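Local coordinates for hexapeptide transferase family protein (Anaplasma phagocytophilum, PDB 3IXC) that binds magnesium ions between the subunits of a trimer and may have the transferase activity usually assigned to its family, at residues Val132-Ser137 with Ile150-Glu155; Asp37-Ile42 with Ile54-Ser59; Asn80-Thr85 with Ile104-Ile109; Ser125-Arg130 with Ser143-Gly148; Asn118-Met123 with Leu174-Ser179. One frame throughout, in Å; residues are numbered along the deposited sequence. Where two conformers were deposited one is given.

Contact 1: Val132-Ser137 with Ile150-Glu155; sequences VMEEGS and IVKSGE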
# COMPACT_ATOMS: atom_id res chain seq x y z
N VAL A 132 16.68 12.05 -6.32
CA VAL A 132 16.32 12.87 -7.48
C VAL A 132 16.18 11.96 -8.68
O VAL A 132 17.04 11.12 -8.93
CB VAL A 132 17.40 13.95 -7.79
CG1 VAL A 132 17.07 14.69 -9.09
CG2 VAL A 132 17.54 14.93 -6.63
N MET A 133 15.08 12.11 -9.41
CA MET A 133 14.99 11.56 -10.76
C MET A 133 15.05 12.73 -11.73
O MET A 133 14.23 13.65 -11.67
CB MET A 133 13.71 10.74 -10.95
CG MET A 133 13.72 9.46 -10.13
SD MET A 133 12.27 8.44 -10.41
CE MET A 133 12.55 7.91 -12.10
N GLU A 134 16.05 12.71 -12.61
CA GLU A 134 16.15 13.75 -13.63
C GLU A 134 15.03 13.59 -14.65
O GLU A 134 14.35 12.56 -14.69
CB GLU A 134 17.52 13.71 -14.30
CG GLU A 134 18.67 14.04 -13.33
CD GLU A 134 20.00 14.19 -14.03
OE1 GLU A 134 20.13 13.77 -15.21
OE2 GLU A 134 20.93 14.74 -13.39
N GLU A 135 14.82 14.62 -15.46
CA GLU A 135 13.82 14.58 -16.52
C GLU A 135 13.98 13.29 -17.34
O GLU A 135 15.09 12.91 -17.69
CB GLU A 135 13.96 15.82 -17.41
CG GLU A 135 13.15 15.82 -18.70
CD GLU A 135 13.77 14.98 -19.82
OE1 GLU A 135 15.02 15.01 -19.99
OE2 GLU A 135 13.01 14.30 -20.54
N GLY A 136 12.86 12.63 -17.64
CA GLY A 136 12.89 11.51 -18.58
C GLY A 136 13.71 10.31 -18.13
O GLY A 136 14.42 9.70 -18.94
N SER A 137 13.60 9.98 -16.85
CA SER A 137 14.26 8.82 -16.25
C SER A 137 13.20 7.87 -15.70
O SER A 137 12.03 8.24 -15.56
CB SER A 137 15.23 9.25 -15.14
OG SER A 137 14.54 9.91 -14.08
N ILE A 150 20.72 9.76 -7.42
CA ILE A 150 20.31 10.53 -8.59
C ILE A 150 20.18 9.63 -9.82
O ILE A 150 21.18 9.06 -10.29
CB ILE A 150 21.33 11.66 -8.92
CG1 ILE A 150 21.87 12.33 -7.65
CG2 ILE A 150 20.71 12.69 -9.87
CD1 ILE A 150 20.87 13.18 -6.91
N VAL A 151 18.96 9.50 -10.33
CA VAL A 151 18.70 8.76 -11.57
C VAL A 151 18.82 9.77 -12.71
O VAL A 151 18.06 10.74 -12.77
CB VAL A 151 17.30 8.09 -11.57
CG1 VAL A 151 17.10 7.25 -12.83
CG2 VAL A 151 17.09 7.23 -10.31
N LYS A 152 19.77 9.55 -13.61
CA LYS A 152 20.01 10.53 -14.68
C LYS A 152 19.06 10.32 -15.85
O LYS A 152 18.51 9.23 -16.03
CB LYS A 152 21.46 10.49 -15.15
CG LYS A 152 22.46 10.94 -14.09
CD LYS A 152 23.89 10.86 -14.60
CE LYS A 152 24.87 11.30 -13.54
NZ LYS A 152 26.29 11.11 -13.97
N SER A 153 18.87 11.38 -16.64
CA SER A 153 17.98 11.34 -17.80
C SER A 153 18.31 10.18 -18.72
O SER A 153 19.47 9.93 -19.05
CB SER A 153 18.06 12.65 -18.58
OG SER A 153 17.63 13.74 -17.78
N GLY A 154 17.26 9.46 -19.13
CA GLY A 154 17.39 8.33 -20.03
C GLY A 154 17.74 7.02 -19.36
O GLY A 154 17.69 5.97 -20.00
N GLU A 155 18.07 7.07 -18.07
CA GLU A 155 18.43 5.85 -17.33
C GLU A 155 17.22 5.12 -16.76
O GLU A 155 16.23 5.73 -16.35
CB GLU A 155 19.41 6.14 -16.20
CG GLU A 155 20.71 6.79 -16.65
CD GLU A 155 21.71 7.00 -15.51
OE1 GLU A 155 21.31 7.00 -14.33
OE2 GLU A 155 22.91 7.19 -15.82
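The S153 hydroxyl gives its hydrogen to the backbone oxygen of E135, OG to O 2.7 Å, entering in the carbonyl plane on a lone pair. The bond ties two successive coils of a left-handed parallel beta-helix at a corner, where each segment leaves a short strand and swings through a type II turn, E134 to S137 in one coil and K152 to E155 in the other. S153 is held twice by the earlier coil, because its backbone N also donates to E134 OE1 at 3.1 Å, reaching the anti side of the carboxylate 25° out of its plane. Extended beyond CG, the E134 side chain runs beside that of K152, which brings OE1 over the start of the turn. Further round, G154 N meets G136 O at 2.9 Å from above the carbonyl plane, a less direct approach than those of the strands. There the parallel ladder is regular: E134 N donates to V151 O at 2.8 Å. V132 and I150 line one face of the sheet. M133 and V151 line the other, M133 CG lying 4.0 Å from V151 CG2, and L145, from strand 144-145 on another side of the coil, packs on both. The second methyl of V151, CG1, rests 3.6 Å from S137 CB, while S137 OG turns back within its own coil to donate to E134 O at 2.7 Å.

Contact 2: Asp37-Ile42 with Ile54-Ser59; sequences DSTAFI and IGKNAS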
# COMPACT_ATOMS: atom_id res chain seq x y z
N ASP A 37 -5.83 22.84 -9.39
CA ASP A 37 -6.33 23.31 -10.68
C ASP A 37 -7.69 22.65 -10.95
O ASP A 37 -7.88 21.47 -10.69
CB ASP A 37 -5.33 22.99 -11.80
CG ASP A 37 -5.62 23.74 -13.09
OD1 ASP A 37 -6.57 23.37 -13.81
OD2 ASP A 37 -4.88 24.69 -13.41
N SER A 38 -8.64 23.43 -11.47
CA SER A 38 -9.99 22.93 -11.74
C SER A 38 -10.04 21.80 -12.77
O SER A 38 -11.03 21.05 -12.82
CB SER A 38 -10.91 24.08 -12.17
OG SER A 38 -10.52 24.58 -13.43
N THR A 39 -8.98 21.65 -13.56
CA THR A 39 -8.94 20.61 -14.59
C THR A 39 -8.30 19.32 -14.08
O THR A 39 -8.26 18.32 -14.80
CB THR A 39 -8.18 21.07 -15.86
OG1 THR A 39 -6.80 21.30 -15.55
CG2 THR A 39 -8.80 22.34 -16.44
N ALA A 40 -7.81 19.34 -12.85
CA ALA A 40 -7.24 18.13 -12.25
C ALA A 40 -8.34 17.18 -11.82
O ALA A 40 -9.40 17.62 -11.34
CB ALA A 40 -6.32 18.48 -11.08
N PHE A 41 -8.12 15.88 -12.01
CA PHE A 41 -9.00 14.87 -11.46
C PHE A 41 -8.51 14.46 -10.08
O PHE A 41 -7.35 14.08 -9.91
CB PHE A 41 -9.06 13.64 -12.37
CG PHE A 41 -9.74 12.45 -11.73
CD1 PHE A 41 -11.10 12.47 -11.46
CD2 PHE A 41 -9.01 11.32 -11.38
CE1 PHE A 41 -11.73 11.37 -10.86
CE2 PHE A 41 -9.62 10.22 -10.80
CZ PHE A 41 -10.98 10.23 -10.54
N ILE A 42 -9.40 14.55 -9.09
CA ILE A 42 -9.10 14.07 -7.74
C ILE A 42 -10.13 13.03 -7.35
O ILE A 42 -11.33 13.35 -7.23
CB ILE A 42 -9.13 15.21 -6.69
CG1 ILE A 42 -8.37 16.46 -7.19
CG2 ILE A 42 -8.63 14.71 -5.35
CD1 ILE A 42 -6.87 16.27 -7.37
N ILE A 54 -1.55 21.24 -7.00
CA ILE A 54 -1.86 20.25 -8.04
C ILE A 54 -2.13 20.98 -9.36
O ILE A 54 -3.08 21.79 -9.44
CB ILE A 54 -3.13 19.42 -7.68
CG1 ILE A 54 -3.01 18.77 -6.29
CG2 ILE A 54 -3.41 18.36 -8.74
CD1 ILE A 54 -1.98 17.67 -6.22
N GLY A 55 -1.33 20.70 -10.39
CA GLY A 55 -1.41 21.40 -11.66
C GLY A 55 -2.49 20.96 -12.63
O GLY A 55 -3.21 19.99 -12.38
N LYS A 56 -2.59 21.71 -13.73
CA LYS A 56 -3.53 21.45 -14.82
C LYS A 56 -3.46 20.00 -15.30
O LYS A 56 -2.37 19.47 -15.54
CB LYS A 56 -3.20 22.41 -15.97
CG LYS A 56 -3.81 22.08 -17.31
CD LYS A 56 -3.43 23.16 -18.32
CE LYS A 56 -3.95 22.83 -19.72
NZ LYS A 56 -3.63 23.94 -20.68
N ASN A 57 -4.62 19.36 -15.43
CA ASN A 57 -4.73 18.02 -16.02
C ASN A 57 -4.04 16.90 -15.24
O ASN A 57 -3.88 15.80 -15.77
CB ASN A 57 -4.24 17.99 -17.48
CG ASN A 57 -5.09 18.84 -18.41
OD1 ASN A 57 -6.29 19.05 -18.17
ND2 ASN A 57 -4.48 19.32 -19.49
N ALA A 58 -3.61 17.18 -14.01
CA ALA A 58 -3.09 16.12 -13.15
C ALA A 58 -4.22 15.18 -12.75
O ALA A 58 -5.40 15.52 -12.85
CB ALA A 58 -2.41 16.69 -11.92
N SER A 59 -3.86 13.98 -12.29
CA SER A 59 -4.86 13.04 -11.80
C SER A 59 -4.32 12.33 -10.57
O SER A 59 -3.22 11.75 -10.58
CB SER A 59 -5.33 12.05 -12.89
OG SER A 59 -4.26 11.36 -13.52
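An Asx turn at D37 presents the T39 hydroxyl to the neighbouring type II turn, G55 to A58, where T39 OG1 accepts from N57 N at 2.9 Å. The same OG1 donates to D37 OD1 at 2.7 Å, coming from above the carboxylate plane, while T39 N uses the anti lone pair of that oxygen. The hydroxyl is thus fixed twice, donating to the carboxylate and accepting from the N57 backbone N-H. T39 reaches both because its chi1 of 65° places OG1 between its own backbone N and carbonyl carbon, turned to the second coil. The D37 carboxylate lies alongside K56, with D37 CG 3.6 Å from K56 CA, and D37 N donates to I54 O at 2.9 Å. These two turns form stacked corners in the first coils of the left-handed parallel beta-helix. Inside the corner, the A40 methyl sits against the CG2 branch of I54, A40 CB to I54 CG2 3.7 Å in one of the two I54 conformers. As the two segments pass into the next flat side, F41 N donates to A58 O at 2.9 Å and F41 pairs with S59 in parallel. S59 CB approaches the edge of the F41 ring near its plane, 4.0 Å from F41 CD2. The ring also meets W61 and Y190, and helix 170-188 packs on this face. From that helix's last residue, R188 NH2 donates to N57 OD1.

Contact 3: Asn80-Thr85 with Ile104-Ile109; sequences NIQDNT and IGHSCI. With MG (magnesium ion), chain B.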
# COMPACT_ATOMS: atom_id res chain seq x y z
N ASN A 80 0.19 11.98 -13.23
CA ASN A 80 -0.70 11.03 -12.54
C ASN A 80 0.00 10.42 -11.33
O ASN A 80 1.18 10.05 -11.39
CB ASN A 80 -1.23 9.96 -13.50
CG ASN A 80 -0.13 9.09 -14.09
OD1 ASN A 80 0.23 8.06 -13.52
ND2 ASN A 80 0.39 9.49 -15.24
N ILE A 81 -0.72 10.37 -10.21
CA ILE A 81 -0.23 9.69 -9.01
C ILE A 81 -1.25 8.62 -8.69
O ILE A 81 -2.35 8.90 -8.22
CB ILE A 81 -0.03 10.67 -7.84
CG1 ILE A 81 0.87 11.84 -8.28
CG2 ILE A 81 0.55 9.92 -6.63
CD1 ILE A 81 1.16 12.87 -7.19
N GLN A 82 -0.87 7.38 -8.97
CA GLN A 82 -1.83 6.28 -9.01
C GLN A 82 -2.20 5.74 -7.63
O GLN A 82 -1.66 6.18 -6.60
CB GLN A 82 -1.32 5.18 -9.94
CG GLN A 82 -1.28 5.63 -11.40
CD GLN A 82 -0.59 4.62 -12.29
OE1 GLN A 82 -0.62 3.42 -12.02
NE2 GLN A 82 0.03 5.11 -13.37
N ASP A 83 -3.14 4.80 -7.63
CA ASP A 83 -3.94 4.44 -6.46
C ASP A 83 -3.12 3.99 -5.27
O ASP A 83 -2.15 3.24 -5.42
CB ASP A 83 -4.94 3.33 -6.83
CG ASP A 83 -5.48 3.51 -8.23
OD1 ASP A 83 -6.67 3.88 -8.38
OD2 ASP A 83 -4.70 3.29 -9.19
N ASN A 84 -3.53 4.46 -4.09
CA ASN A 84 -2.93 4.06 -2.81
C ASN A 84 -1.48 4.50 -2.63
O ASN A 84 -0.81 4.03 -1.72
CB ASN A 84 -3.09 2.55 -2.57
CG ASN A 84 -4.52 2.16 -2.17
OD1 ASN A 84 -5.39 3.02 -2.07
ND2 ASN A 84 -4.74 0.88 -1.92
N THR A 85 -0.99 5.41 -3.47
CA THR A 85 0.33 6.02 -3.25
C THR A 85 0.29 7.00 -2.07
O THR A 85 -0.72 7.67 -1.85
CB THR A 85 0.81 6.71 -4.53
OG1 THR A 85 1.16 5.69 -5.48
CG2 THR A 85 2.06 7.58 -4.28
N ILE A 104 3.43 8.15 -11.72
CA ILE A 104 3.74 7.44 -10.48
C ILE A 104 2.76 6.28 -10.34
O ILE A 104 1.55 6.48 -10.25
CB ILE A 104 3.72 8.37 -9.25
CG1 ILE A 104 4.83 9.41 -9.37
CG2 ILE A 104 3.90 7.55 -7.94
CD1 ILE A 104 4.47 10.78 -8.82
N GLY A 105 3.30 5.06 -10.37
CA GLY A 105 2.49 3.85 -10.34
C GLY A 105 1.77 3.60 -9.02
O GLY A 105 1.95 4.33 -8.04
N HIS A 106 0.94 2.56 -9.00
CA HIS A 106 0.12 2.27 -7.81
C HIS A 106 1.01 2.01 -6.61
O HIS A 106 2.09 1.42 -6.73
CB HIS A 106 -0.75 1.03 -8.00
CG HIS A 106 -1.38 0.92 -9.35
ND1 HIS A 106 -2.53 1.60 -9.69
CD2 HIS A 106 -1.04 0.19 -10.44
CE1 HIS A 106 -2.86 1.30 -10.93
NE2 HIS A 106 -1.97 0.45 -11.41
N SER A 107 0.53 2.44 -5.44
CA SER A 107 1.08 2.00 -4.16
C SER A 107 2.57 2.30 -4.01
O SER A 107 3.34 1.48 -3.49
CB SER A 107 0.78 0.52 -3.93
OG SER A 107 -0.61 0.30 -3.97
N CYS A 108 2.98 3.47 -4.50
CA CYS A 108 4.32 3.98 -4.26
C CYS A 108 4.38 4.73 -2.93
O CYS A 108 3.35 5.05 -2.36
CB CYS A 108 4.76 4.90 -5.40
SG CYS A 108 5.15 4.00 -6.92
N ILE A 109 5.60 4.96 -2.44
CA ILE A 109 5.80 5.86 -1.31
C ILE A 109 6.87 6.85 -1.75
O ILE A 109 7.97 6.45 -2.14
CB ILE A 109 6.28 5.13 -0.02
CG1 ILE A 109 5.44 3.89 0.28
CG2 ILE A 109 6.21 6.10 1.18
CD1 ILE A 109 6.06 2.97 1.36
MG MG B . -2.18 0.37 -13.75
O HOH W 1 1.24 1.48 -12.32
O HOH W 2 -1.79 2.10 -14.62
O HOH W 3 1.71 3.27 -0.74
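The imidazole of H106 is addressed by two side chains from two directions, Q82 over a face and D83 at an edge. Q82 OE1 stands 3.2 Å above the ring plane, over its centre, with the amide plane turned 69° from the ring. D83 lies alongside instead: its OD2 accepts from H106 ND1 at 2.8 Å, in the ring plane, though on the anti side of the carboxylate and 21° out of that group's own plane. With ND1 engaged, NE2 faces the metal and binds the magnesium ion at 2.4 Å. The bond to D83 therefore fixes the rotation of a first-shell ligand, and R67 of the second subunit forms a salt bridge to the same OD2. H88 and H111 of that subunit complete the histidine set, an intersubunit metal site as in the gamma-carbonic-anhydrase-like branch of left-handed beta-helices. Q82 acts in the second shell too. A metal-bound water, 2.0 Å from the ion, donates to Q82 OE1, while Q82 NE2 donates to N80 OD1 at 3.0 Å in its own amide plane, which steadies the group. Its chain, extended beyond CG, carries the amide along G105 to the imidazole. Within the coil stack, I81 and I104 lie side by side, I81 CG1 3.8 Å from I104 CD1 in one of the two I104 conformers. At the far end of the Q82-T85 turn, T85 OG1 accepts from C108 N at 3.0 Å; beyond it one water donates to both N84 O and C108 O, linking the two segments.

Contact 4: Ser125-Arg130 with Ser143-Gly148; sequences SIVMDR and SLLTRG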
# COMPACT_ATOMS: atom_id res chain seq x y z
N SER A 125 7.04 1.20 -5.85
CA SER A 125 8.38 1.73 -5.56
C SER A 125 8.39 2.69 -4.38
O SER A 125 7.37 3.30 -4.05
CB SER A 125 8.98 2.44 -6.79
OG SER A 125 9.20 1.51 -7.85
N ILE A 126 9.55 2.83 -3.76
CA ILE A 126 9.77 3.74 -2.64
C ILE A 126 10.89 4.67 -3.05
O ILE A 126 11.94 4.21 -3.50
CB ILE A 126 10.18 2.97 -1.36
CG1 ILE A 126 9.09 1.96 -0.96
CG2 ILE A 126 10.48 3.95 -0.21
CD1 ILE A 126 9.49 1.04 0.21
N VAL A 127 10.66 5.98 -2.94
CA VAL A 127 11.68 6.98 -3.26
C VAL A 127 11.94 7.76 -1.98
O VAL A 127 11.03 8.40 -1.44
CB VAL A 127 11.24 7.92 -4.40
CG1 VAL A 127 12.35 8.90 -4.76
CG2 VAL A 127 10.86 7.10 -5.64
N MET A 128 13.19 7.71 -1.51
CA MET A 128 13.57 8.23 -0.19
C MET A 128 13.97 9.70 -0.22
O MET A 128 14.18 10.27 -1.30
CB MET A 128 14.70 7.39 0.43
CG MET A 128 14.40 5.90 0.58
SD MET A 128 13.31 5.46 1.95
CE MET A 128 14.34 5.86 3.36
N ASP A 129 14.10 10.29 0.97
CA ASP A 129 14.48 11.70 1.14
C ASP A 129 15.70 12.06 0.30
O ASP A 129 16.70 11.34 0.28
CB ASP A 129 14.77 12.00 2.63
CG ASP A 129 13.51 12.29 3.44
OD1 ASP A 129 12.40 12.38 2.88
OD2 ASP A 129 13.64 12.46 4.67
N ARG A 130 15.61 13.19 -0.39
CA ARG A 130 16.72 13.76 -1.15
C ARG A 130 17.06 13.02 -2.45
O ARG A 130 17.93 13.46 -3.20
CB ARG A 130 17.99 13.94 -0.28
CG ARG A 130 17.83 14.90 0.89
CD ARG A 130 19.14 15.08 1.67
NE ARG A 130 19.42 13.94 2.55
CZ ARG A 130 20.29 12.97 2.27
NH1 ARG A 130 21.00 12.99 1.15
NH2 ARG A 130 20.47 11.99 3.15
N SER A 143 10.99 -0.89 -6.99
CA SER A 143 12.32 -0.38 -6.65
C SER A 143 12.33 0.36 -5.32
O SER A 143 11.30 0.84 -4.86
CB SER A 143 12.82 0.59 -7.71
OG SER A 143 12.95 -0.03 -8.98
N LEU A 144 13.52 0.42 -4.72
CA LEU A 144 13.75 1.20 -3.50
C LEU A 144 14.90 2.16 -3.78
O LEU A 144 16.07 1.76 -3.72
CB LEU A 144 14.08 0.28 -2.32
CG LEU A 144 14.59 0.91 -1.02
CD1 LEU A 144 13.59 1.89 -0.46
CD2 LEU A 144 14.93 -0.16 0.01
N LEU A 145 14.57 3.41 -4.11
CA LEU A 145 15.59 4.41 -4.43
C LEU A 145 15.99 5.12 -3.15
O LEU A 145 15.19 5.86 -2.56
CB LEU A 145 15.07 5.41 -5.47
CG LEU A 145 16.10 6.43 -6.01
CD1 LEU A 145 17.26 5.72 -6.71
CD2 LEU A 145 15.43 7.42 -6.95
N THR A 146 17.22 4.89 -2.71
CA THR A 146 17.65 5.29 -1.36
C THR A 146 18.05 6.77 -1.29
O THR A 146 18.13 7.44 -2.33
CB THR A 146 18.76 4.37 -0.82
OG1 THR A 146 19.88 4.39 -1.71
CG2 THR A 146 18.24 2.93 -0.71
N ARG A 147 18.29 7.26 -0.07
CA ARG A 147 18.47 8.69 0.14
C ARG A 147 19.60 9.29 -0.70
O ARG A 147 20.71 8.76 -0.76
CB ARG A 147 18.64 9.01 1.63
CG ARG A 147 17.34 8.91 2.43
CD ARG A 147 17.52 9.44 3.85
NE ARG A 147 16.27 9.43 4.62
CZ ARG A 147 16.16 9.85 5.87
NH1 ARG A 147 17.23 10.32 6.51
NH2 ARG A 147 14.99 9.80 6.49
N GLY A 148 19.28 10.39 -1.38
CA GLY A 148 20.26 11.16 -2.13
C GLY A 148 20.71 10.63 -3.48
O GLY A 148 21.53 11.26 -4.14
O HOH W 4 13.20 9.04 3.64
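S143 N donates to S125 OG at 3.1 Å, and that hydroxyl in turn bonds to G122 O, just as S143 OG bonds to A140 O. S143 O then accepts from I126 N, beginning a parallel ladder. L144 lies beside I126, pointing the same way; in one of its two conformers CD1 touches I126 CB at 3.7 Å. With M123 and A141 of the third subunit packing here, this face belongs to the trimer interface. L145 takes the opposite face, its CD2 4.1 Å from V127 CG1, while its backbone N and O bond to I126 O and M128 N. Such stacking of aliphatic residues in register, coil on coil, runs through this left-handed parallel beta-helix. Past T146 the chain turns a corner. R147, also modelled twice, runs extended in one conformer alongside D129, the guanidinium and carboxylate planes 23° apart. D129 OD2 lies over a face of the guanidinium, 3.5 Å from R147 NH2, so the salt bridge is one of charge alone. D129 also packs on H111, a magnesium ligand of the same chain. One water accepts from both R147 NE and D129 N. Beyond the strands, G148 N donates to D129 O at 3.2 Å, in the carbonyl plane.

Contact 5: Asn118-Met123 with Leu174-Ser179; sequences NAFVGM and LYLQKS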
# COMPACT_ATOMS: atom_id res chain seq x y z
N ASN A 118 8.46 14.09 -17.00
CA ASN A 118 8.46 12.80 -17.69
C ASN A 118 9.18 11.68 -16.94
O ASN A 118 9.47 10.64 -17.53
CB ASN A 118 9.08 12.90 -19.10
CG ASN A 118 8.13 13.46 -20.16
OD1 ASN A 118 8.60 14.04 -21.14
ND2 ASN A 118 6.82 13.23 -20.02
N ALA A 119 9.46 11.87 -15.65
CA ALA A 119 9.92 10.76 -14.80
C ALA A 119 8.83 9.70 -14.70
O ALA A 119 7.63 10.03 -14.76
CB ALA A 119 10.30 11.25 -13.41
N PHE A 120 9.23 8.44 -14.55
CA PHE A 120 8.29 7.32 -14.51
C PHE A 120 8.70 6.45 -13.35
O PHE A 120 9.80 5.89 -13.34
CB PHE A 120 8.33 6.54 -15.83
CG PHE A 120 7.26 5.48 -15.98
CD1 PHE A 120 6.22 5.66 -16.90
CD2 PHE A 120 7.30 4.31 -15.23
CE1 PHE A 120 5.23 4.70 -17.06
CE2 PHE A 120 6.30 3.32 -15.38
CZ PHE A 120 5.27 3.51 -16.30
N VAL A 121 7.82 6.36 -12.35
CA VAL A 121 8.09 5.56 -11.16
C VAL A 121 7.22 4.33 -11.20
O VAL A 121 5.99 4.42 -11.09
CB VAL A 121 7.83 6.36 -9.86
CG1 VAL A 121 8.14 5.51 -8.62
CG2 VAL A 121 8.65 7.64 -9.83
N GLY A 122 7.85 3.17 -11.37
CA GLY A 122 7.12 1.90 -11.47
C GLY A 122 6.33 1.62 -10.21
O GLY A 122 6.73 2.01 -9.12
N MET A 123 5.18 0.96 -10.38
CA MET A 123 4.31 0.63 -9.25
C MET A 123 5.06 -0.05 -8.11
O MET A 123 5.99 -0.84 -8.34
CB MET A 123 3.15 -0.25 -9.72
CG MET A 123 3.57 -1.61 -10.27
SD MET A 123 2.14 -2.38 -11.04
CE MET A 123 2.79 -3.90 -11.66
N LEU A 174 9.75 6.98 -25.53
CA LEU A 174 8.48 7.47 -26.08
C LEU A 174 7.32 7.26 -25.10
O LEU A 174 6.40 8.08 -25.03
CB LEU A 174 8.17 6.78 -27.41
CG LEU A 174 9.07 7.18 -28.58
CD1 LEU A 174 8.82 6.24 -29.76
CD2 LEU A 174 8.81 8.63 -28.99
N TYR A 175 7.36 6.15 -24.37
CA TYR A 175 6.27 5.82 -23.45
C TYR A 175 6.15 6.79 -22.28
O TYR A 175 5.10 6.87 -21.65
CB TYR A 175 6.38 4.38 -22.94
CG TYR A 175 5.13 3.92 -22.20
CD1 TYR A 175 3.93 3.73 -22.87
CD2 TYR A 175 5.16 3.69 -20.82
CE1 TYR A 175 2.77 3.32 -22.19
CE2 TYR A 175 4.02 3.28 -20.13
CZ TYR A 175 2.83 3.10 -20.82
OH TYR A 175 1.71 2.69 -20.13
N LEU A 176 7.22 7.51 -21.96
CA LEU A 176 7.16 8.44 -20.83
C LEU A 176 6.06 9.48 -21.06
O LEU A 176 5.19 9.69 -20.21
CB LEU A 176 8.51 9.11 -20.59
CG LEU A 176 9.70 8.17 -20.39
CD1 LEU A 176 11.00 8.97 -20.40
CD2 LEU A 176 9.58 7.36 -19.09
N GLN A 177 6.08 10.12 -22.24
CA GLN A 177 5.04 11.10 -22.56
C GLN A 177 3.70 10.43 -22.84
O GLN A 177 2.66 10.94 -22.44
CB GLN A 177 5.45 12.01 -23.72
CG GLN A 177 4.44 13.14 -24.05
CD GLN A 177 4.25 14.18 -22.93
OE1 GLN A 177 5.10 14.34 -22.06
NE2 GLN A 177 3.12 14.90 -22.99
N LYS A 178 3.73 9.28 -23.52
CA LYS A 178 2.49 8.56 -23.85
C LYS A 178 1.72 8.14 -22.60
O LYS A 178 0.50 8.31 -22.54
CB LYS A 178 2.77 7.36 -24.75
CG LYS A 178 1.53 6.72 -25.35
CD LYS A 178 0.73 7.70 -26.20
CE LYS A 178 -0.52 7.03 -26.77
NZ LYS A 178 -1.70 7.93 -26.64
N SER A 179 2.42 7.60 -21.61
CA SER A 179 1.78 7.23 -20.34
C SER A 179 1.03 8.40 -19.73
O SER A 179 -0.12 8.26 -19.31
CB SER A 179 2.83 6.73 -19.34
OG SER A 179 2.24 6.40 -18.10
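The F120 ring meets the Y175 ring obliquely, the planes 48° apart and the centroids separated by 5.9 Å. The closest atoms are F120 CE1 and Y175 CE2, 3.6 Å apart. S179 packs beside both rings: its CB reaches the edge of the F120 ring in plane, and the same carbon sits 3.7 Å above one face of the Y175 ring, displaced toward the rim. S179 OG is 3.6 Å from F120 CE1, but its polar partner is T103 OG1. F120 reaches the helix because its CG stands anti to the backbone N (chi1 -172°), sending the ring outward from the strand. At the root of that side chain, L176 CD2 packs on F120 CB at 3.6 Å. The arrangement lays the C-terminal helix 170-188 along the outside of one flat side of the left-handed beta-helix, and strand 120-121 is one rung of that side. Toward the corner before the strand, two amides meet. N118 ND2 donates to Q177 OE1 at 2.9 Å in a nearly straight bond that lies in the amide plane of N118, whereas the two amide planes are 74° apart. The Q177 chain bends at chi2 to swing its oxygen back to N118, and ND2 also bonds to F101 O. The backbone oxygen of N118 fares differently: buried without a polar partner in the model, it faces carbons of L176, with L176 CB at 3.6 Å.

How the contacts relate
Contacts 1 and 2 sit on opposite sides of the chain's centre, 24 Å apart between centres, yet the coil stack connects all five. I81 N meets S59 O at 2.9 Å, joining contacts 2 and 3; I109 O meets V127 N at 2.8 Å, joining 3 and 4; G105 N meets V121 O at 2.9 Å, joining 3 and 5. Contacts 1 and 5 share the bond from F120 N to S137 O, and contacts 1 and 4 follow each other along the coils. Contact 3 holds a magnesium ligand directly. The nearest atom of the Y175 side chain is about 8 Å from the ion held by H106; that of D129 is about 7 Å from another magnesium ion.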